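Local coordinates for protein Cif-like 1 (Burkholderia cenocepacia, PDB 7JQY) that is probably an epoxide hydrolase of the alpha/beta-hydrolase fold, related to the Cif family and assembled as an octamer, at residues G17-F22 with W61-H66; Y130-Q135 with R237-M242. The protein carries 1 engineered substitution. All coordinates share one frame. Residue numbers count along the deposited sequence, not the author numbering.

Contact 1: G17-F22 with W61-H66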
ATOM      1  N   GLY B  17      19.278  17.686 -16.670  1.00 37.54           N
ATOM      2  CA  GLY B  17      18.603  18.968 -16.535  1.00 35.98           C
ATOM      3  C   GLY B  17      18.638  19.810 -17.800  1.00 36.72           C
ATOM      4  O   GLY B  17      19.167  19.425 -18.848  1.00 35.73           O
ATOM      5  N   LEU B  18      18.043  20.989 -17.675  1.00 37.00           N
ATOM      6  CA  LEU B  18      18.066  21.966 -18.746  1.00 39.33           C
ATOM      7  C   LEU B  18      19.487  22.493 -18.936  1.00 39.40           C
ATOM      8  O   LEU B  18      20.260  22.565 -17.980  1.00 40.21           O
ATOM      9  CB  LEU B  18      17.134  23.141 -18.426  1.00 36.48           C
ATOM     10  CG  LEU B  18      15.649  22.867 -18.195  1.00 38.00           C
ATOM     11  CD1 LEU B  18      14.937  24.108 -17.641  1.00 35.82           C
ATOM     12  CD2 LEU B  18      14.999  22.398 -19.486  1.00 37.78           C
ATOM     13  N   PRO B  19      19.858  22.854 -20.162  1.00 39.21           N
ATOM     14  CA  PRO B  19      21.172  23.466 -20.381  1.00 41.27           C
ATOM     15  C   PRO B  19      21.249  24.845 -19.740  1.00 42.21           C
ATOM     16  O   PRO B  19      20.236  25.516 -19.521  1.00 42.93           O
ATOM     17  CB  PRO B  19      21.286  23.545 -21.906  1.00 39.93           C
ATOM     18  CG  PRO B  19      19.866  23.546 -22.392  1.00 39.34           C
ATOM     19  CD  PRO B  19      19.074  22.738 -21.407  1.00 39.99           C
ATOM     20  N   ALA B  20      22.482  25.273 -19.459  1.00 42.51           N
ATOM     21  CA  ALA B  20      22.707  26.550 -18.783  1.00 45.69           C
ATOM     22  C   ALA B  20      22.061  27.703 -19.543  1.00 44.74           C
ATOM     23  O   ALA B  20      22.141  27.774 -20.770  1.00 42.60           O
ATOM     24  CB  ALA B  20      24.206  26.804 -18.634  1.00 47.04           C
ATOM     25  N   GLY B  21      21.385  28.592 -18.810  1.00 48.04           N
ATOM     26  CA  GLY B  21      20.762  29.755 -19.405  1.00 47.20           C
ATOM     27  C   GLY B  21      19.381  29.533 -19.982  1.00 47.36           C
ATOM     28  O   GLY B  21      18.753  30.501 -20.430  1.00 50.22           O
ATOM     29  N   PHE B  22      18.898  28.291 -20.010  1.00 43.70           N
ATOM     30  CA  PHE B  22      17.585  28.018 -20.588  1.00 43.51           C
ATOM     31  C   PHE B  22      16.480  28.803 -19.883  1.00 45.55           C
ATOM     32  O   PHE B  22      15.536  29.271 -20.530  1.00 44.02           O
ATOM     33  CB  PHE B  22      17.305  26.517 -20.524  1.00 40.82           C
ATOM     34  CG  PHE B  22      16.118  26.070 -21.343  1.00 41.08           C
ATOM     35  CD1 PHE B  22      14.825  26.247 -20.872  1.00 37.55           C
ATOM     36  CD2 PHE B  22      16.299  25.437 -22.573  1.00 38.07           C
ATOM     37  CE1 PHE B  22      13.735  25.825 -21.613  1.00 37.73           C
ATOM     38  CE2 PHE B  22      15.215  25.017 -23.318  1.00 37.13           C
ATOM     39  CZ  PHE B  22      13.932  25.214 -22.842  1.00 36.23           C
ATOM     40  N   TRP B  61       7.381  18.399 -24.015  1.00 31.67           N
ATOM     41  CA  TRP B  61       8.261  19.382 -24.643  1.00 32.27           C
ATOM     42  C   TRP B  61       9.698  19.246 -24.158  1.00 33.08           C
ATOM     43  O   TRP B  61      10.639  19.591 -24.885  1.00 35.14           O
ATOM     44  CB  TRP B  61       7.751  20.800 -24.357  1.00 33.60           C
ATOM     45  CG  TRP B  61       8.033  21.238 -22.948  1.00 33.69           C
ATOM     46  CD1 TRP B  61       7.193  21.138 -21.875  1.00 31.53           C
ATOM     47  CD2 TRP B  61       9.252  21.818 -22.451  1.00 36.17           C
ATOM     48  NE1 TRP B  61       7.813  21.614 -20.745  1.00 33.57           N
ATOM     49  CE2 TRP B  61       9.073  22.044 -21.071  1.00 33.30           C
ATOM     50  CE3 TRP B  61      10.473  22.169 -23.040  1.00 33.22           C
ATOM     51  CZ2 TRP B  61      10.067  22.605 -20.273  1.00 31.71           C
ATOM     52  CZ3 TRP B  61      11.459  22.733 -22.242  1.00 33.96           C
ATOM     53  CH2 TRP B  61      11.251  22.938 -20.873  1.00 33.51           C
ATOM     54  N   TYR B  62       9.885  18.756 -22.927  1.00 32.19           N
ATOM     55  CA  TYR B  62      11.201  18.722 -22.297  1.00 30.89           C
ATOM     56  C   TYR B  62      12.222  17.941 -23.119  1.00 32.56           C
ATOM     57  O   TYR B  62      13.429  18.093 -22.898  1.00 31.36           O
ATOM     58  CB  TYR B  62      11.058  18.130 -20.889  1.00 29.45           C
ATOM     59  CG  TYR B  62      12.332  18.034 -20.060  1.00 32.93           C
ATOM     60  CD1 TYR B  62      12.836  19.139 -19.381  1.00 33.51           C
ATOM     61  CD2 TYR B  62      13.014  16.824 -19.933  1.00 28.83           C
ATOM     62  CE1 TYR B  62      13.991  19.043 -18.602  1.00 30.29           C
ATOM     63  CE2 TYR B  62      14.158  16.719 -19.159  1.00 30.49           C
ATOM     64  CZ  TYR B  62      14.648  17.832 -18.498  1.00 34.30           C
ATOM     65  OH  TYR B  62      15.791  17.727 -17.733  1.00 32.44           O
ATOM     66  N   THR B  63      11.773  17.107 -24.061  1.00 31.71           N
ATOM     67  CA  THR B  63      12.723  16.340 -24.854  1.00 34.02           C
ATOM     68  C   THR B  63      13.531  17.213 -25.810  1.00 33.11           C
ATOM     69  O   THR B  63      14.616  16.802 -26.228  1.00 35.22           O
ATOM     70  CB  THR B  63      12.002  15.216 -25.613  1.00 34.61           C
ATOM     71  OG1 THR B  63      12.966  14.257 -26.052  1.00 33.58           O
ATOM     72  CG2 THR B  63      11.244  15.739 -26.819  1.00 33.02           C
ATOM     73  N   TRP B  64      13.060  18.417 -26.121  1.00 34.57           N
ATOM     74  CA  TRP B  64      13.737  19.340 -27.022  1.00 35.70           C
ATOM     75  C   TRP B  64      14.666  20.299 -26.295  1.00 36.47           C
ATOM     76  O   TRP B  64      15.113  21.280 -26.897  1.00 35.62           O
ATOM     77  CB  TRP B  64      12.710  20.139 -27.832  1.00 37.01           C
ATOM     78  CG  TRP B  64      11.733  19.265 -28.559  1.00 35.49           C
ATOM     79  CD1 TRP B  64      10.443  19.031 -28.220  1.00 37.05           C
ATOM     80  CD2 TRP B  64      11.984  18.496 -29.738  1.00 38.40           C
ATOM     81  NE1 TRP B  64       9.862  18.175 -29.116  1.00 36.00           N
ATOM     82  CE2 TRP B  64      10.788  17.828 -30.062  1.00 37.54           C
ATOM     83  CE3 TRP B  64      13.107  18.305 -30.556  1.00 39.08           C
ATOM     84  CZ2 TRP B  64      10.677  16.980 -31.168  1.00 38.39           C
ATOM     85  CZ3 TRP B  64      12.994  17.461 -31.661  1.00 36.53           C
ATOM     86  CH2 TRP B  64      11.792  16.810 -31.952  1.00 38.57           C
ATOM     87  N   ARG B  65      14.965  20.033 -25.021  1.00 35.61           N
ATOM     88  CA  ARG B  65      15.670  21.007 -24.191  1.00 35.24           C
ATOM     89  C   ARG B  65      17.044  21.367 -24.744  1.00 40.60           C
ATOM     90  O   ARG B  65      17.494  22.508 -24.571  1.00 41.02           O
ATOM     91  CB  ARG B  65      15.808  20.469 -22.773  1.00 35.60           C
ATOM     92  CG  ARG B  65      16.640  19.214 -22.681  1.00 33.57           C
ATOM     93  CD  ARG B  65      16.387  18.499 -21.376  1.00 33.84           C
ATOM     94  NE  ARG B  65      17.114  17.239 -21.319  1.00 33.68           N
ATOM     95  CZ  ARG B  65      16.658  16.098 -21.813  1.00 33.39           C
ATOM     96  NH1 ARG B  65      15.463  16.061 -22.403  1.00 29.14           N
ATOM     97  NH2 ARG B  65      17.403  14.997 -21.719  1.00 30.76           N
ATOM     98  N   HIS B  66      17.716  20.429 -25.416  1.00 36.67           N
ATOM     99  CA  HIS B  66      19.042  20.678 -25.955  1.00 37.49           C
ATOM    100  C   HIS B  66      19.011  21.159 -27.391  1.00 38.21           C
ATOM    101  O   HIS B  66      20.065  21.507 -27.931  1.00 39.12           O
ATOM    102  CB  HIS B  66      19.901  19.407 -25.890  1.00 38.45           C
ATOM    103  CG  HIS B  66      20.157  18.923 -24.498  1.00 39.03           C
ATOM    104  ND1 HIS B  66      20.837  19.675 -23.565  1.00 37.56           N
ATOM    105  CD2 HIS B  66      19.818  17.765 -23.879  1.00 37.98           C
ATOM    106  CE1 HIS B  66      20.909  18.999 -22.431  1.00 37.59           C
ATOM    107  NE2 HIS B  66      20.301  17.837 -22.597  1.00 37.67           N
TER
HETATM  108  O   HOH W   1      19.620  16.716 -20.076  1.00 31.42           O
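A small knob and a well-shaped hollow can seat an irregular arm of the chain. L18 is the knob: its CD2 drops into a pocket lined by Y62 CE1 (3.6 Å), R65 CB (3.9 Å) and W61 CH2 (4.0 Å). Beside it the ring of P19 lies against the backbone, P19 CG 3.4 Å from R65 O. A type II turn from P19 to F22 then folds the chain back, so that F22 CZ meets W61 CZ3 at 3.6 Å, the two rings slid apart with little overlap. The 61-66 loop follows strand 50-54 of the alpha/beta-hydrolase sheet, and D207, from helix 205-215 of what is probably the cap, accepts hydrogen bonds from both G17 N and Y62 OH. Water 1 fills a separate gap between G17, R65 and H66, donating to G17 O (3.0 Å), accepting from R65 NE (2.8 Å) and hydrogen-bonded to H66 NE2 (2.8 Å). G17 CA lies 3.3 Å from Y62 OH, at a positive phi that suits glycine.

Contact 2: Y130-Q135 with R237-M242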
ATOM      1  N   TYR B 130       3.114  14.906 -39.710  1.00 45.13           N
ATOM      2  CA  TYR B 130       2.789  14.485 -41.068  1.00 49.81           C
ATOM      3  C   TYR B 130       1.355  14.847 -41.426  1.00 49.03           C
ATOM      4  O   TYR B 130       1.091  15.375 -42.513  1.00 50.70           O
ATOM      5  CB  TYR B 130       3.011  12.978 -41.234  1.00 48.14           C
ATOM      6  CG  TYR B 130       2.423  12.461 -42.528  1.00 51.13           C
ATOM      7  CD1 TYR B 130       3.006  12.775 -43.751  1.00 53.41           C
ATOM      8  CD2 TYR B 130       1.268  11.688 -42.533  1.00 52.03           C
ATOM      9  CE1 TYR B 130       2.465  12.315 -44.943  1.00 53.67           C
ATOM     10  CE2 TYR B 130       0.718  11.231 -43.712  1.00 53.95           C
ATOM     11  CZ  TYR B 130       1.320  11.548 -44.915  1.00 56.73           C
ATOM     12  OH  TYR B 130       0.772  11.094 -46.091  1.00 56.22           O
ATOM     13  N   ALA B 131       0.414  14.577 -40.515  1.00 49.48           N
ATOM     14  CA  ALA B 131      -0.985  14.925 -40.755  1.00 52.32           C
ATOM     15  C   ALA B 131      -1.165  16.426 -40.911  1.00 48.64           C
ATOM     16  O   ALA B 131      -2.047  16.869 -41.651  1.00 52.63           O
ATOM     17  CB  ALA B 131      -1.864  14.399 -39.621  1.00 46.90           C
ATOM     18  N   TYR B 132      -0.332  17.218 -40.240  1.00 48.39           N
ATOM     19  CA  TYR B 132      -0.349  18.661 -40.452  1.00 50.04           C
ATOM     20  C   TYR B 132       0.037  18.992 -41.888  1.00 53.48           C
ATOM     21  O   TYR B 132      -0.674  19.731 -42.579  1.00 52.29           O
ATOM     22  CB  TYR B 132       0.609  19.335 -39.462  1.00 50.97           C
ATOM     23  CG  TYR B 132       0.406  20.828 -39.226  1.00 51.75           C
ATOM     24  CD1 TYR B 132       0.019  21.688 -40.257  1.00 53.36           C
ATOM     25  CD2 TYR B 132       0.625  21.379 -37.968  1.00 50.88           C
ATOM     26  CE1 TYR B 132      -0.155  23.047 -40.035  1.00 51.29           C
ATOM     27  CE2 TYR B 132       0.455  22.732 -37.738  1.00 52.29           C
ATOM     28  CZ  TYR B 132       0.064  23.559 -38.771  1.00 51.95           C
ATOM     29  OH  TYR B 132      -0.093  24.904 -38.528  1.00 54.52           O
ATOM     30  N   ALA B 133       1.147  18.416 -42.369  1.00 53.59           N
ATOM     31  CA  ALA B 133       1.600  18.698 -43.726  1.00 52.86           C
ATOM     32  C   ALA B 133       0.641  18.144 -44.768  1.00 53.19           C
ATOM     33  O   ALA B 133       0.470  18.748 -45.831  1.00 54.45           O
ATOM     34  CB  ALA B 133       3.002  18.132 -43.943  1.00 53.09           C
ATOM     35  N   ALA B 134      -0.010  17.016 -44.479  1.00 53.58           N
ATOM     36  CA  ALA B 134      -0.916  16.432 -45.463  1.00 55.09           C
ATOM     37  C   ALA B 134      -2.183  17.265 -45.604  1.00 57.85           C
ATOM     38  O   ALA B 134      -2.714  17.409 -46.712  1.00 59.17           O
ATOM     39  CB  ALA B 134      -1.265  14.995 -45.077  1.00 54.20           C
ATOM     40  N   GLN B 135      -2.676  17.831 -44.497  1.00 54.21           N
ATOM     41  CA  GLN B 135      -3.923  18.590 -44.527  1.00 55.71           C
ATOM     42  C   GLN B 135      -3.734  20.039 -44.965  1.00 55.22           C
ATOM     43  O   GLN B 135      -4.643  20.615 -45.572  1.00 58.94           O
ATOM     44  CB  GLN B 135      -4.598  18.547 -43.156  1.00 52.37           C
ATOM     45  CG  GLN B 135      -5.412  17.288 -42.919  1.00 51.14           C
ATOM     46  CD  GLN B 135      -5.725  17.070 -41.458  1.00 52.56           C
ATOM     47  OE1 GLN B 135      -6.877  16.827 -41.083  1.00 55.64           O
ATOM     48  NE2 GLN B 135      -4.699  17.153 -40.618  1.00 51.03           N
ATOM     49  N   ARG B 237      -6.908   6.726 -42.063  1.00 52.02           N
ATOM     50  CA  ARG B 237      -6.811   8.122 -42.473  1.00 54.03           C
ATOM     51  C   ARG B 237      -5.494   8.401 -43.189  1.00 54.09           C
ATOM     52  O   ARG B 237      -5.474   9.097 -44.213  1.00 54.58           O
ATOM     53  CB  ARG B 237      -6.993   9.036 -41.256  1.00 52.15           C
ATOM     54  CG  ARG B 237      -7.045  10.502 -41.606  1.00 52.30           C
ATOM     55  CD  ARG B 237      -8.374  10.859 -42.243  1.00 51.62           C
ATOM     56  NE  ARG B 237      -8.446  12.277 -42.572  1.00 52.93           N
ATOM     57  CZ  ARG B 237      -9.023  13.188 -41.795  1.00 55.32           C
ATOM     58  NH1 ARG B 237      -9.581  12.820 -40.647  1.00 53.28           N
ATOM     59  NH2 ARG B 237      -9.048  14.463 -42.164  1.00 56.59           N
ATOM     60  N   PHE B 238      -4.393   7.819 -42.702  1.00 51.36           N
ATOM     61  CA  PHE B 238      -3.078   8.117 -43.272  1.00 52.31           C
ATOM     62  C   PHE B 238      -2.895   7.490 -44.649  1.00 55.41           C
ATOM     63  O   PHE B 238      -2.263   8.088 -45.529  1.00 53.20           O
ATOM     64  CB  PHE B 238      -1.973   7.629 -42.333  1.00 53.24           C
ATOM     65  CG  PHE B 238      -1.626   8.601 -41.256  1.00 52.90           C
ATOM     66  CD1 PHE B 238      -2.592   9.454 -40.735  1.00 51.28           C
ATOM     67  CD2 PHE B 238      -0.333   8.671 -40.771  1.00 51.16           C
ATOM     68  CE1 PHE B 238      -2.274  10.354 -39.745  1.00 50.91           C
ATOM     69  CE2 PHE B 238      -0.004   9.569 -39.780  1.00 50.76           C
ATOM     70  CZ  PHE B 238      -0.976  10.415 -39.260  1.00 49.08           C
ATOM     71  N   LYS B 239      -3.451   6.294 -44.851  1.00 55.66           N
ATOM     72  CA  LYS B 239      -3.378   5.640 -46.156  1.00 59.21           C
ATOM     73  C   LYS B 239      -4.008   6.516 -47.229  1.00 61.31           C
ATOM     74  O   LYS B 239      -3.543   6.555 -48.376  1.00 60.70           O
ATOM     75  CB  LYS B 239      -4.102   4.290 -46.076  1.00 59.10           C
ATOM     76  CG  LYS B 239      -3.416   3.244 -45.208  1.00 62.17           C
ATOM     77  CD  LYS B 239      -4.332   2.057 -44.875  1.00 66.27           C
ATOM     78  CE  LYS B 239      -3.737   0.672 -45.043  1.00 69.32           C
ATOM     79  NZ  LYS B 239      -4.326  -0.201 -43.968  1.00 70.96           N
ATOM     80  N   ALA B 240      -5.094   7.198 -46.872  1.00 57.96           N
ATOM     81  CA  ALA B 240      -5.698   8.182 -47.762  1.00 59.23           C
ATOM     82  C   ALA B 240      -4.790   9.388 -47.960  1.00 60.28           C
ATOM     83  O   ALA B 240      -4.700   9.931 -49.067  1.00 60.31           O
ATOM     84  CB  ALA B 240      -7.064   8.613 -47.218  1.00 54.79           C
ATOM     85  N   PHE B 241      -4.102   9.822 -46.902  1.00 58.05           N
ATOM     86  CA  PHE B 241      -3.205  10.968 -47.022  1.00 57.10           C
ATOM     87  C   PHE B 241      -2.070  10.700 -48.011  1.00 59.01           C
ATOM     88  O   PHE B 241      -1.604  11.623 -48.692  1.00 58.56           O
ATOM     89  CB  PHE B 241      -2.603  11.318 -45.653  1.00 57.12           C
ATOM     90  CG  PHE B 241      -3.535  12.068 -44.717  1.00 55.58           C
ATOM     91  CD1 PHE B 241      -4.624  12.791 -45.200  1.00 56.74           C
ATOM     92  CD2 PHE B 241      -3.300  12.057 -43.345  1.00 54.02           C
ATOM     93  CE1 PHE B 241      -5.459  13.483 -44.329  1.00 53.39           C
ATOM     94  CE2 PHE B 241      -4.130  12.741 -42.464  1.00 54.04           C
ATOM     95  CZ  PHE B 241      -5.211  13.458 -42.955  1.00 55.45           C
ATOM     96  N   MET B 242      -1.633   9.453 -48.136  1.00 58.10           N
ATOM     97  CA  MET B 242      -0.453   9.140 -48.939  1.00 63.38           C
ATOM     98  C   MET B 242      -0.745   8.984 -50.420  1.00 62.99           C
ATOM     99  O   MET B 242       0.116   8.514 -51.167  1.00 65.38           O
ATOM    100  CB  MET B 242       0.199   7.860 -48.428  1.00 60.40           C
ATOM    101  CG  MET B 242       1.210   8.074 -47.338  1.00 58.31           C
ATOM    102  SD  MET B 242       1.790   6.478 -46.766  1.00 70.50           S
ATOM    103  CE  MET B 242       0.230   5.765 -46.283  1.00 58.87           C
TER
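This is a helix-helix contact between the C-terminal turns of helix 124-135 and helix 231-241, beside the central sheet of the core domain. The short axes run 10.8 Å apart at 47°, a spacing that large aromatic side chains bridge. F241 is the principal knob: it sits in a hole formed by Y130, A131, A134 and Q135. The two alanines keep that hole open; A134 CB lies over the ring face, 4.0 Å from the centroid of the F241 ring, a CH-pi contact, while A131 CB is 4.0 Å from F241 CE2. One turn earlier, Y130 presents its ring edge to the face of F238 in an edge-to-face pair with centroids 5.3 Å apart, and Y130 OH reaches past to M242 CG at 3.3 Å, where the second helix ends. Q135 closes the hole from the other flank: Q135 NE2 donates to A131 O at 2.9 Å, leaving Q135 CG 3.8 Å from F241 CZ. Helix 124-135 leaves the turn after strand 117-122, probably the nucleophile elbow, where S123 is the engineered residue. Its last turn here meets the helix before strand 250-255; a helix leading directly out of the elbow is a hallmark of the alpha/beta-hydrolase fold.

In the fold
From the N terminus, contact 1 comes first: the arm at 17-22 leads into the antiparallel strands 26-32 and 37-43 and the first parallel strand, 50-54, before the chain returns at 61-66 to close the loop. Contact 2 opens only later, after helix 98-111 and strand 117-122, and its much longer loop takes in strand 140-146 and the run of helices that includes the cap before 237-242 closes it. The loops therefore follow in series, neither nested nor crossed. Their centres lie 31 Å apart on opposite sides of the chain's centre, one fastening the N-terminal arm to the core, the other rejoining the core where the helical excursion ends.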